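Local coordinates for putative cell surface protein (Streptococcus pyogenes, PDB 4OFQ) that probably serves adhesion at the streptococcal surface, being built of the beta-sandwich C-terminal domains of the antigen I/II-family protein AspA, at residues 26-29 with 30-33; 111-114 with 115-119; 140-144 with 145-149; 224-227 with 228-232; 261-264 with 265-269. All blocks are in the same frame, centred on the assembly; numbering follows the deposited sequence.

Contact 1 of 5, residues 26-29 with 30-33; sequences QSID and GKSV
Ile28 and Lys31 stand at the two ends of a type II beta turn, and the tight part of the contact lies between them. Lys31 N donates to Ile28 O at 3.0 Å and 149°. Lys31 CG also lies 3.2 Å from Ile28 O and 3.8 Å from Ile28 CB, so the first methylenes of the lysine rest on the isoleucine. With bends at chi2 (-62°) and chi4, the lysine chain doubles back along the segment before it, yet NZ ends 4.4 Å from Ser27 O, without a bond. The turn's outer edge is looser. Gly30 is exposed and has phi 88°, a value at which a CB would press on the carbonyl oxygen of Asp29. Asp29 OD1 accepts from Val185 N; the Asp29 amide leans weakly on Ser27 OG at 3.4 Å. Asn186 ND2 bonds both Ile28 O and Lys31 O, tying the two ends of the turn together. The turn thus bridges strand 17-20, where Ile28 pairs with Ile20, and strand 177-188, alongside which strand 32-33 runs parallel as an outermost strand of the mixed sheet.

Contact 2 of 5, residues 111-114 with 115-119; sequences KLKA and LIKAS
Leu112 and Leu115 touch through their ends, CD2 to CD1 at 4.3 Å, on one flank of helix 110-119, while Lys113 and Lys117 run side by side on another. Four successive backbone bonds, from Leu115 N to Lys111 O through to Ala118 N to Ala114 O, span 2.9 to 3.0 Å and establish a regular alpha helix. The two lysines differ in shape. Lys113 is extended throughout, with CG opposite the backbone N (chi1 -167°), and its NZ reaches Asp106 O. In Lys117, CG swings back over the preceding turn (chi1 -78°), 3.3 Å from Lys113 O, and further bends at chi2 and chi4 bring NZ round to a water. That water donates to Lys113 O at 3.0 Å and accepts from Lys117 NZ. Ile116 likewise lays CG1 against Leu112 O, 3.4 Å away, and the Ile116 side chain also packs on Phe127 and Met129 of strand 127-132. Near the end of the helix, Ser119 OG donates to Ile116 O at 2.7 Å, and Ser119 N reaches the same oxygen from the same face of its plane. The ammonium groups Lys113 NZ and Lys117 NZ stand 5.4 Å apart, probably a mild repulsion, and the carbonyl oxygens gripping each, one directly and one through water, would partly offset it.

Contact 3 of 5, residues 140-144 with 145-149; sequences KAYVQ and KGLDI
Lys140 meets the following segment through its carbonyl: O lies 3.6 Å from CE of Lys145, whose extended chain lies back along the last turn of helix 135-143. Ala141 O is approached more closely, by Lys145 CD at 3.2 Å, and it also accepts from a water that bonds Lys145 NZ at 2.7 Å, so the charged end is tied to the helix indirectly. Ala141 CB covers part of one face of the Tyr142 ring. The helix has a wider, pi-type turn over 140-143, and Tyr142 O receives the main bond of the contact, from Leu147 N at 2.9 Å and 168°; Lys145 N adds a weak bond to the same oxygen. The Tyr142 side chain slants across that of Leu147, with CD1 to CD1 4.1 Å apart, and Tyr142 CB meets Ile149 CD1 at 4.3 Å. Leu147 O, buried beside this tyrosine, has no partner in the model. Val143 O takes the second capping bond, from Gly146 N at 3.0 Å. Together with the positive phi of Gly146 (66°), the pair of bonds from Leu147 and Gly146 defines a Schellman motif. Gln144 holds its side chain extended, with CG opposite the backbone N (chi1 -169°), and its NE2 donates to Met53 O. Beyond the cap the chain enters strand 149-157 at Ile149, which pairs with Gln45 of strand 38-45 and packs on Ile85 and Ala87 of strand 80-87, while Tyr142 OH bonds Asp91.

Contact 4 of 5, residues 224-227 with 228-232; sequences WVVP and TNRGY
From Trp224 to Thr228 the backbone is extended, and Asn229, in the left-handed region at phi 58°, then bends it sharply so that Arg230 and Tyr232 fold back on Val226 and Pro227. Neither segment is a regular helix or strand; what closes this loop is a side-chain bond, Arg230 NH1 to Pro227 O at 2.9 Å. The oxygen lies in the guanidinium plane, whereas the donor stands 53° above the carbonyl plane. The arginine gets there from a CG set between the backbone N and carbonyl carbon (chi1 58°) followed by a straight run to NE. Val226 crosses it at about a right angle, its CG1 over one face of the guanidinium and 3.6 Å from CD. That same CD sits 3.6 Å above the Tyr232 ring, toward its rim, and Arg230 NE bonds Tyr232 O weakly at 3.0 Å, so valine, arginine and tyrosine pack against one another. Tyr232 OH in turn meets Trp224 CH2 at 3.7 Å, in the plane of the indole at its edge, and lies 4.0 Å from Pro227 CD. NH1 has a second acceptor in Ser306 O, two residues before Phe308, with which the Val226 backbone bonds. Asn229 and Gly231 bond the backbone of Ser32, so this loop, which links strands 216-222 and 237-242, lies against strand 32-33.

Contact 5 of 5, residues 261-264 with 265-269; sequences ITLS and DGSVI
Ile261 and Ile269 form an antiparallel hydrogen-bonded pair, N to O at 2.7 Å in both directions and both nearly straight, and Thr262 and Val268 follow as a non-hydrogen-bonded pair. At Thr262 and Val268 the side chains leave on one face, where Thr262 OG1 comes 3.7 Å from Val268 CG2. Ile261 and Ile269 project to the other, CB to CB 4.2 Å apart, and the Leu263 side chain reaches over to Ile269, CD1 meeting Ile269 CD1 at 4.1 Å. The chain closes as a two-strand beta hairpin with a type I turn from Leu263 to Gly266 and a G1 beta bulge: Leu263 N donates to Ser267 O, Gly266 N donates back to Leu263 O, and Gly266 carries the positive phi (92°) that the bulge needs. A side chain here would collide with the carbonyl oxygen of Asp265. Inside the turn Asp265 OD1 makes an Asx turn, accepting from Ser267 N at 2.8 Å from above the carboxylate plane. Ser267 OG donates to Asp265 OD1 at 2.6 Å, on the syn lone pair of that oxygen. Two donors from one residue thus fix the carboxylate, whose CG sits between the backbone N and the carbonyl carbon (chi1 62°), a setting that folds it back over the turn. The OD1 also lies 3.6 Å from Leu263 CB. Thr262 N donates to Ser306 OG, and Phe298 of helix 296-299 packs against both Leu263 and Ile269, with Phe308 touching Ile261.

None of the five is wholly buried: contact 1 lies at the surface, while the other four are partly buried. Contact 2 lies within a helix and contact 3 at the end of one, both in the C2 terminal domain family region, and they rely on backbone bonds, with a lysine-bound water at each. Contacts 1 and 4 face one another across the two family regions, the backbone of Ser32 probably bonding Asn229 O and Gly231 N. Contacts 4 and 5, their centres about 15 Å apart, share the neighbours Ser306 and Phe308. An arginine closes contact 4, whereas a carboxylate braces the turn of contact 5, whose centre is about 55 Å from that of contact 2.

Contact 1 of 5, residues 26-29 with 30-33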
# COMPACT_ATOMS: atom_id res chain seq x y z
N GLN A 26 12.60 6.39 -5.13
CA GLN A 26 12.26 6.18 -6.53
C GLN A 26 10.76 6.33 -6.74
O GLN A 26 9.97 5.92 -5.90
CB GLN A 26 12.71 4.78 -6.96
CG GLN A 26 14.22 4.63 -7.04
CD GLN A 26 14.83 5.43 -8.18
OE1 GLN A 26 15.25 6.58 -7.99
NE2 GLN A 26 14.88 4.83 -9.36
N SER A 27 10.36 6.91 -7.87
CA SER A 27 8.93 7.06 -8.15
C SER A 27 8.23 5.71 -8.35
O SER A 27 8.72 4.84 -9.07
CB SER A 27 8.70 7.95 -9.37
OG SER A 27 7.35 7.88 -9.79
N ILE A 28 7.08 5.54 -7.69
CA ILE A 28 6.27 4.35 -7.87
C ILE A 28 4.86 4.69 -8.32
O ILE A 28 3.92 3.94 -8.09
CB ILE A 28 6.25 3.47 -6.60
CG1 ILE A 28 5.91 4.29 -5.36
CG2 ILE A 28 7.63 2.80 -6.41
CD1 ILE A 28 5.71 3.43 -4.10
N ASP A 29 4.73 5.84 -8.98
CA ASP A 29 3.49 6.22 -9.64
C ASP A 29 3.11 5.07 -10.59
O ASP A 29 3.95 4.59 -11.36
CB ASP A 29 3.70 7.51 -10.43
CG ASP A 29 2.39 8.19 -10.83
OD1 ASP A 29 1.29 7.62 -10.60
OD2 ASP A 29 2.46 9.30 -11.40
N GLY A 30 1.87 4.62 -10.50
CA GLY A 30 1.37 3.58 -11.38
C GLY A 30 1.60 2.17 -10.88
O GLY A 30 1.21 1.21 -11.55
N LYS A 31 2.24 2.02 -9.72
CA LYS A 31 2.60 0.68 -9.20
C LYS A 31 1.63 0.19 -8.14
O LYS A 31 0.93 0.98 -7.50
CB LYS A 31 4.00 0.69 -8.60
CG LYS A 31 5.04 1.31 -9.50
CD LYS A 31 5.18 0.54 -10.78
CE LYS A 31 6.25 1.15 -11.66
NZ LYS A 31 7.62 1.04 -11.08
N SER A 32 1.60 -1.13 -7.92
CA SER A 32 0.72 -1.68 -6.90
C SER A 32 1.33 -1.58 -5.49
O SER A 32 2.57 -1.56 -5.32
CB SER A 32 0.33 -3.12 -7.24
OG SER A 32 1.47 -3.95 -7.32
N VAL A 33 0.45 -1.50 -4.50
CA VAL A 33 0.84 -1.39 -3.10
C VAL A 33 0.00 -2.38 -2.30
O VAL A 33 -0.86 -3.05 -2.87
CB VAL A 33 0.63 0.04 -2.56
CG1 VAL A 33 1.46 1.03 -3.34
CG2 VAL A 33 -0.88 0.42 -2.61

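Contact 2 of 5, residues 111-114 with 115-119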
# COMPACT_ATOMS: atom_id res chain seq x y z
N LYS A 111 -15.12 32.62 2.58
CA LYS A 111 -14.09 33.25 1.76
C LYS A 111 -13.28 32.22 0.99
O LYS A 111 -13.02 32.38 -0.21
CB LYS A 111 -13.15 34.09 2.63
CG LYS A 111 -12.06 34.79 1.83
CD LYS A 111 -11.00 35.42 2.73
CE LYS A 111 -10.05 34.37 3.30
NZ LYS A 111 -8.94 35.02 4.05
N LEU A 112 -12.86 31.15 1.67
CA LEU A 112 -12.06 30.12 1.03
C LEU A 112 -12.91 29.35 0.02
O LEU A 112 -12.42 28.95 -1.04
CB LEU A 112 -11.46 29.18 2.08
CG LEU A 112 -10.41 29.82 2.99
CD1 LEU A 112 -9.94 28.83 4.04
CD2 LEU A 112 -9.23 30.29 2.15
N LYS A 113 -14.18 29.14 0.35
CA LYS A 113 -15.07 28.42 -0.54
C LYS A 113 -15.27 29.21 -1.84
O LYS A 113 -15.28 28.64 -2.93
CB LYS A 113 -16.40 28.15 0.16
CG LYS A 113 -17.32 27.15 -0.53
CD LYS A 113 -18.63 26.98 0.25
CE LYS A 113 -19.62 26.10 -0.49
NZ LYS A 113 -20.84 25.87 0.35
N ALA A 114 -15.42 30.53 -1.71
CA ALA A 114 -15.56 31.40 -2.87
C ALA A 114 -14.28 31.41 -3.72
O ALA A 114 -14.34 31.41 -4.95
CB ALA A 114 -15.93 32.81 -2.43
N LEU A 115 -13.13 31.44 -3.05
CA LEU A 115 -11.84 31.34 -3.73
C LEU A 115 -11.72 30.06 -4.56
O LEU A 115 -11.33 30.10 -5.72
CB LEU A 115 -10.69 31.44 -2.74
CG LEU A 115 -10.31 32.88 -2.35
CD1 LEU A 115 -9.28 32.90 -1.24
CD2 LEU A 115 -9.81 33.64 -3.56
N ILE A 116 -12.04 28.92 -3.96
CA ILE A 116 -12.05 27.66 -4.69
C ILE A 116 -12.99 27.69 -5.90
O ILE A 116 -12.61 27.29 -7.00
CB ILE A 116 -12.37 26.47 -3.75
CG1 ILE A 116 -11.22 26.26 -2.77
CG2 ILE A 116 -12.63 25.20 -4.56
CD1 ILE A 116 -11.52 25.26 -1.67
N LYS A 117 -14.21 28.18 -5.68
CA LYS A 117 -15.23 28.26 -6.74
C LYS A 117 -14.77 29.05 -7.95
O LYS A 117 -14.98 28.66 -9.10
CB LYS A 117 -16.51 28.91 -6.20
CG LYS A 117 -17.40 28.00 -5.37
CD LYS A 117 -18.43 27.27 -6.22
CE LYS A 117 -19.38 26.44 -5.36
NZ LYS A 117 -18.67 25.42 -4.52
N ALA A 118 -14.15 30.19 -7.69
CA ALA A 118 -13.80 31.12 -8.76
C ALA A 118 -12.48 30.75 -9.43
O ALA A 118 -12.11 31.34 -10.44
CB ALA A 118 -13.74 32.53 -8.23
N SER A 119 -11.78 29.76 -8.88
CA SER A 119 -10.43 29.42 -9.36
C SER A 119 -10.39 28.53 -10.61
O SER A 119 -9.39 28.51 -11.32
CB SER A 119 -9.65 28.73 -8.25
OG SER A 119 -10.17 27.43 -8.03
O HOH W 1 -15.83 25.75 -3.58

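Contact 3 of 5, residues 140-144 with 145-149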
# COMPACT_ATOMS: atom_id res chain seq x y z
N LYS A 140 6.27 38.11 -1.01
CA LYS A 140 7.58 38.75 -1.06
C LYS A 140 8.71 37.74 -0.80
O LYS A 140 9.74 37.76 -1.48
CB LYS A 140 7.61 39.91 -0.06
CG LYS A 140 8.89 40.73 -0.06
CD LYS A 140 8.75 41.88 0.92
CE LYS A 140 9.90 42.87 0.81
NZ LYS A 140 9.79 43.93 1.85
N ALA A 141 8.50 36.86 0.16
CA ALA A 141 9.54 35.92 0.57
C ALA A 141 9.75 34.76 -0.39
O ALA A 141 10.90 34.35 -0.62
CB ALA A 141 9.26 35.39 1.98
N TYR A 142 8.67 34.22 -0.94
CA TYR A 142 8.77 32.99 -1.73
C TYR A 142 8.27 33.12 -3.16
O TYR A 142 8.99 32.80 -4.09
CB TYR A 142 8.09 31.82 -1.01
CG TYR A 142 8.64 31.68 0.39
CD1 TYR A 142 9.93 31.22 0.61
CD2 TYR A 142 7.88 32.06 1.49
CE1 TYR A 142 10.44 31.12 1.88
CE2 TYR A 142 8.39 31.98 2.76
CZ TYR A 142 9.67 31.51 2.96
OH TYR A 142 10.17 31.43 4.23
N VAL A 143 7.03 33.58 -3.33
CA VAL A 143 6.40 33.62 -4.65
C VAL A 143 7.15 34.51 -5.65
O VAL A 143 7.47 34.09 -6.77
CB VAL A 143 4.95 34.11 -4.55
CG1 VAL A 143 4.32 34.17 -5.93
CG2 VAL A 143 4.15 33.22 -3.59
N GLN A 144 7.42 35.74 -5.24
CA GLN A 144 8.08 36.73 -6.09
C GLN A 144 9.55 36.36 -6.35
O GLN A 144 10.16 36.84 -7.31
CB GLN A 144 7.99 38.12 -5.45
CG GLN A 144 8.40 39.26 -6.36
CD GLN A 144 8.15 40.62 -5.72
OE1 GLN A 144 8.46 40.83 -4.55
NE2 GLN A 144 7.57 41.54 -6.49
N LYS A 145 10.10 35.51 -5.49
CA LYS A 145 11.46 35.01 -5.68
C LYS A 145 11.50 33.71 -6.48
O LYS A 145 12.57 33.16 -6.74
CB LYS A 145 12.16 34.84 -4.34
CG LYS A 145 12.30 36.15 -3.56
CD LYS A 145 13.11 35.95 -2.28
CE LYS A 145 13.28 37.26 -1.53
NZ LYS A 145 14.00 37.06 -0.24
N GLY A 146 10.33 33.21 -6.86
CA GLY A 146 10.24 31.99 -7.64
C GLY A 146 10.71 30.76 -6.87
O GLY A 146 11.24 29.81 -7.45
N LEU A 147 10.50 30.77 -5.56
CA LEU A 147 10.93 29.67 -4.71
C LEU A 147 9.80 28.68 -4.48
O LEU A 147 8.88 28.93 -3.69
CB LEU A 147 11.44 30.22 -3.36
CG LEU A 147 12.65 31.17 -3.43
CD1 LEU A 147 12.93 31.84 -2.08
CD2 LEU A 147 13.86 30.39 -3.89
N ASP A 148 9.88 27.54 -5.17
CA ASP A 148 8.86 26.50 -5.04
C ASP A 148 8.75 25.99 -3.60
O ASP A 148 9.71 25.99 -2.84
CB ASP A 148 9.18 25.29 -5.93
CG ASP A 148 9.17 25.62 -7.42
OD1 ASP A 148 8.61 26.67 -7.83
OD2 ASP A 148 9.72 24.80 -8.18
N ILE A 149 7.56 25.53 -3.24
CA ILE A 149 7.35 24.89 -1.96
C ILE A 149 7.19 23.39 -2.20
O ILE A 149 6.47 22.98 -3.11
CB ILE A 149 6.10 25.43 -1.23
CG1 ILE A 149 6.06 26.97 -1.29
CG2 ILE A 149 6.07 24.93 0.23
CD1 ILE A 149 7.26 27.65 -0.65
O HOH W 2 13.09 34.85 1.12

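Contact 4 of 5, residues 224-227 with 228-232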
# COMPACT_ATOMS: atom_id res chain seq x y z
N TRP A 224 -0.34 -16.37 -1.88
CA TRP A 224 -0.73 -15.34 -2.83
C TRP A 224 0.47 -15.06 -3.72
O TRP A 224 1.61 -15.06 -3.25
CB TRP A 224 -1.16 -14.07 -2.06
CG TRP A 224 -1.51 -12.89 -2.91
CD1 TRP A 224 -2.58 -12.77 -3.75
CD2 TRP A 224 -0.79 -11.65 -3.00
NE1 TRP A 224 -2.55 -11.54 -4.37
CE2 TRP A 224 -1.47 -10.83 -3.92
CE3 TRP A 224 0.37 -11.16 -2.38
CZ2 TRP A 224 -1.05 -9.54 -4.23
CZ3 TRP A 224 0.79 -9.87 -2.70
CH2 TRP A 224 0.09 -9.08 -3.62
N VAL A 225 0.22 -14.84 -5.00
CA VAL A 225 1.30 -14.50 -5.92
C VAL A 225 1.55 -12.98 -5.88
O VAL A 225 0.64 -12.18 -6.14
CB VAL A 225 0.99 -14.94 -7.35
CG1 VAL A 225 2.07 -14.43 -8.29
CG2 VAL A 225 0.89 -16.50 -7.42
N VAL A 226 2.78 -12.59 -5.55
CA VAL A 226 3.17 -11.18 -5.54
C VAL A 226 3.44 -10.77 -6.98
O VAL A 226 4.29 -11.36 -7.64
CB VAL A 226 4.43 -10.97 -4.69
CG1 VAL A 226 4.84 -9.51 -4.66
CG2 VAL A 226 4.17 -11.46 -3.27
N PRO A 227 2.70 -9.76 -7.47
CA PRO A 227 2.74 -9.40 -8.89
C PRO A 227 3.91 -8.51 -9.23
O PRO A 227 4.48 -7.87 -8.33
CB PRO A 227 1.45 -8.60 -9.07
CG PRO A 227 1.29 -7.90 -7.73
CD PRO A 227 1.74 -8.94 -6.71
N THR A 228 4.25 -8.46 -10.52
CA THR A 228 5.28 -7.54 -10.99
C THR A 228 4.68 -6.15 -11.11
O THR A 228 3.47 -5.98 -10.97
CB THR A 228 5.87 -7.97 -12.35
OG1 THR A 228 4.84 -7.99 -13.34
CG2 THR A 228 6.49 -9.35 -12.25
N ASN A 229 5.54 -5.17 -11.36
CA ASN A 229 5.14 -3.76 -11.38
C ASN A 229 4.52 -3.33 -10.04
O ASN A 229 3.51 -2.62 -9.99
CB ASN A 229 4.22 -3.46 -12.57
CG ASN A 229 4.29 -2.01 -13.02
OD1 ASN A 229 3.27 -1.36 -13.19
ND2 ASN A 229 5.51 -1.51 -13.21
N ARG A 230 5.14 -3.80 -8.97
CA ARG A 230 4.75 -3.42 -7.62
C ARG A 230 5.69 -2.31 -7.13
O ARG A 230 6.77 -2.10 -7.69
CB ARG A 230 4.84 -4.64 -6.70
CG ARG A 230 6.23 -5.26 -6.68
CD ARG A 230 6.28 -6.40 -5.72
NE ARG A 230 7.60 -7.01 -5.65
CZ ARG A 230 7.99 -8.03 -6.40
NH1 ARG A 230 7.16 -8.55 -7.31
NH2 ARG A 230 9.21 -8.53 -6.24
N GLY A 231 5.27 -1.59 -6.09
CA GLY A 231 6.06 -0.50 -5.56
C GLY A 231 6.82 -0.82 -4.27
O GLY A 231 7.19 0.08 -3.50
N TYR A 232 7.09 -2.11 -4.06
CA TYR A 232 7.70 -2.55 -2.81
C TYR A 232 8.53 -3.82 -3.02
O TYR A 232 8.29 -4.58 -3.96
CB TYR A 232 6.62 -2.86 -1.76
CG TYR A 232 5.60 -3.86 -2.24
CD1 TYR A 232 4.46 -3.44 -2.93
CD2 TYR A 232 5.77 -5.22 -2.01
CE1 TYR A 232 3.53 -4.34 -3.38
CE2 TYR A 232 4.84 -6.13 -2.45
CZ TYR A 232 3.73 -5.69 -3.14
OH TYR A 232 2.81 -6.61 -3.59

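Contact 5 of 5, residues 261-264 with 265-269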
# COMPACT_ATOMS: atom_id res chain seq x y z
N ILE A 261 10.87 -17.45 -10.38
CA ILE A 261 11.37 -16.39 -9.50
C ILE A 261 12.77 -15.95 -9.94
O ILE A 261 13.68 -16.77 -10.02
CB ILE A 261 11.43 -16.86 -8.02
CG1 ILE A 261 10.04 -17.30 -7.55
CG2 ILE A 261 11.97 -15.75 -7.11
CD1 ILE A 261 10.06 -18.15 -6.29
N THR A 262 12.94 -14.67 -10.23
CA THR A 262 14.24 -14.15 -10.64
C THR A 262 14.88 -13.40 -9.49
O THR A 262 14.23 -12.58 -8.85
CB THR A 262 14.14 -13.24 -11.88
OG1 THR A 262 13.61 -13.99 -12.98
CG2 THR A 262 15.50 -12.66 -12.26
N LEU A 263 16.15 -13.70 -9.21
CA LEU A 263 16.87 -13.06 -8.11
C LEU A 263 17.76 -11.95 -8.64
O LEU A 263 17.89 -11.79 -9.85
CB LEU A 263 17.70 -14.08 -7.33
CG LEU A 263 16.86 -15.25 -6.81
CD1 LEU A 263 17.72 -16.19 -5.99
CD2 LEU A 263 15.68 -14.73 -5.98
N SER A 264 18.36 -11.17 -7.74
CA SER A 264 19.12 -9.99 -8.13
C SER A 264 20.41 -10.35 -8.87
O SER A 264 20.92 -9.54 -9.66
CB SER A 264 19.43 -9.12 -6.91
OG SER A 264 19.93 -9.92 -5.85
N ASP A 265 20.92 -11.55 -8.63
CA ASP A 265 22.12 -12.01 -9.32
C ASP A 265 21.83 -12.48 -10.74
O ASP A 265 22.73 -12.91 -11.46
CB ASP A 265 22.85 -13.11 -8.53
CG ASP A 265 22.01 -14.36 -8.33
OD1 ASP A 265 20.92 -14.49 -8.94
OD2 ASP A 265 22.45 -15.24 -7.56
N GLY A 266 20.56 -12.41 -11.14
CA GLY A 266 20.15 -12.82 -12.47
C GLY A 266 19.72 -14.27 -12.58
O GLY A 266 19.19 -14.69 -13.61
N SER A 267 19.94 -15.05 -11.52
CA SER A 267 19.56 -16.46 -11.54
C SER A 267 18.04 -16.61 -11.44
O SER A 267 17.36 -15.74 -10.90
CB SER A 267 20.25 -17.23 -10.41
OG SER A 267 19.76 -16.81 -9.14
N VAL A 268 17.52 -17.72 -11.97
CA VAL A 268 16.08 -17.97 -11.97
C VAL A 268 15.76 -19.27 -11.25
O VAL A 268 16.40 -20.29 -11.47
CB VAL A 268 15.52 -18.05 -13.40
CG1 VAL A 268 14.04 -18.44 -13.37
CG2 VAL A 268 15.73 -16.74 -14.13
N ILE A 269 14.77 -19.21 -10.37
CA ILE A 269 14.23 -20.40 -9.72
C ILE A 269 12.93 -20.72 -10.45
O ILE A 269 12.01 -19.92 -10.43
CB ILE A 269 13.97 -20.16 -8.22
CG1 ILE A 269 15.29 -19.90 -7.49
CG2 ILE A 269 13.24 -21.33 -7.59
CD1 ILE A 269 15.12 -19.35 -6.08